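Local coordinates for protein transcriptional regulator (Streptococcus thermophilus LMD-9, PDB 5JUB) that binds DNA through a helix-turn-helix domain and the signalling peptide ComS through a tetratricopeptide-type domain, probably to control transcription, at a contact of chain A with DNA. Sequence-based numbering; all coordinates share one arbitrary frame.

A contact of chain A with DNA. Residues 31-33, 35, 51. With nucleotides of chain B.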
# COMPACT_ATOMS: atom_id res chain seq x y z
N GLU A 31 22.79 22.03 34.13
CA GLU A 31 22.54 20.97 33.16
C GLU A 31 23.36 21.11 31.88
O GLU A 31 23.62 20.10 31.23
CB GLU A 31 21.05 20.91 32.80
CG GLU A 31 20.13 20.76 34.00
CD GLU A 31 18.74 20.29 33.62
OE1 GLU A 31 18.60 19.68 32.54
OE2 GLU A 31 17.80 20.52 34.41
N LEU A 32 23.76 22.32 31.51
CA LEU A 32 24.54 22.53 30.30
C LEU A 32 25.32 23.83 30.43
O LEU A 32 24.84 24.80 31.02
CB LEU A 32 23.65 22.55 29.05
CG LEU A 32 24.34 22.72 27.70
CD1 LEU A 32 25.28 21.56 27.41
CD2 LEU A 32 23.31 22.86 26.59
N THR A 33 26.53 23.83 29.88
CA THR A 33 27.40 24.99 29.90
C THR A 33 27.45 25.64 28.52
O THR A 33 27.13 25.03 27.50
CB THR A 33 28.82 24.61 30.34
OG1 THR A 33 29.38 23.67 29.41
CG2 THR A 33 28.78 23.97 31.72
N ARG A 35 30.15 26.66 26.93
CA ARG A 35 31.24 26.11 26.13
C ARG A 35 30.81 24.84 25.40
O ARG A 35 31.20 24.62 24.25
CB ARG A 35 32.46 25.84 27.01
CG ARG A 35 33.68 25.35 26.26
CD ARG A 35 34.18 26.39 25.27
NE ARG A 35 35.35 25.92 24.53
CZ ARG A 35 35.29 25.31 23.35
NH1 ARG A 35 34.12 25.10 22.76
NH2 ARG A 35 36.41 24.92 22.75
N ARG A 51 21.17 16.12 27.83
CA ARG A 51 21.44 17.50 27.44
C ARG A 51 20.54 17.94 26.29
O ARG A 51 20.14 19.11 26.24
CB ARG A 51 22.91 17.67 27.07
CG ARG A 51 23.87 17.03 28.07
CD ARG A 51 23.60 17.51 29.49
NE ARG A 51 24.20 16.63 30.48
CZ ARG A 51 25.37 16.85 31.07
NH1 ARG A 51 26.07 17.94 30.77
NH2 ARG A 51 25.84 15.99 31.97
P DG B 14 28.20 20.44 30.77
OP1 DG B 14 27.02 20.57 31.65
OP2 DG B 14 28.30 21.29 29.55
O5' DG B 14 29.52 20.68 31.65
C5' DG B 14 29.77 19.85 32.78
C4' DG B 14 31.07 20.24 33.45
O4' DG B 14 32.19 19.89 32.59
C3' DG B 14 31.22 21.73 33.77
O3' DG B 14 31.72 21.90 35.08
C2' DG B 14 32.21 22.22 32.72
C1' DG B 14 33.07 20.99 32.50
N9 DG B 14 33.72 20.95 31.20
C8 DG B 14 33.11 21.02 29.97
N7 DG B 14 33.94 20.96 28.97
C5 DG B 14 35.19 20.84 29.57
C6 DG B 14 36.48 20.74 28.99
O6 DG B 14 36.78 20.73 27.79
N1 DG B 14 37.47 20.64 29.97
C2 DG B 14 37.25 20.64 31.32
N2 DG B 14 38.33 20.54 32.10
N3 DG B 14 36.05 20.74 31.88
C4 DG B 14 35.07 20.84 30.94
P DT B 15 31.75 23.37 35.75
OP1 DT B 15 31.35 23.22 37.16
OP2 DT B 15 31.01 24.29 34.87
O5' DT B 15 33.30 23.77 35.70
C5' DT B 15 34.26 22.97 36.36
C4' DT B 15 35.67 23.45 36.08
O4' DT B 15 36.03 23.13 34.71
C3' DT B 15 35.88 24.96 36.22
O3' DT B 15 37.09 25.22 36.93
C2' DT B 15 35.97 25.45 34.78
C1' DT B 15 36.63 24.25 34.11
N1 DT B 15 36.41 24.19 32.64
C2 DT B 15 37.48 23.91 31.81
O2 DT B 15 38.60 23.70 32.23
N3 DT B 15 37.18 23.88 30.48
C4 DT B 15 35.94 24.10 29.90
O4 DT B 15 35.77 24.05 28.68
C5 DT B 15 34.87 24.39 30.82
C7 DT B 15 33.48 24.64 30.30
C6 DT B 15 35.15 24.42 32.13
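The phosphate of DG14 shows how a helix-turn-helix domain can clamp a DNA backbone from two sides while its recognition helix meets a base. The tight part centres on Thr33, which hides 46 Å² of its surface against the DNA. Its backbone N donates to the phosphate oxygen OP2 of DG14 at 3.1 Å, and its hydroxyl OG1 gives the same oxygen a second hydrogen bond of 2.6 Å. OG1 lies in the crowded position between the backbone N and the carbonyl carbon (chi1 62°), so both donors converge on one acceptor. The methyl CG2 lies alongside the nucleotide's backbone, 3.9 Å from the sugar carbon C3' of DG14.

The other phosphate oxygen is held more loosely. Arg51, its chain bent at chi2 (-53°), brings NH1 within 2.9 Å of OP1 of DG14. The phosphorus lies in the guanidinium plane at its edge, but the N-H points elsewhere, making this a salt bridge without a hydrogen bond. Arg35 adds a light apolar touch in the major groove: its CB meets the methyl C7 of DT15 at 3.6 Å, with CG turned to the side of O4.

Thr33 lies in the loop just before helix 34-42, the recognition helix, which carries Arg35, whereas Arg51 comes from helix 49-58 on the opposite side of the phosphate.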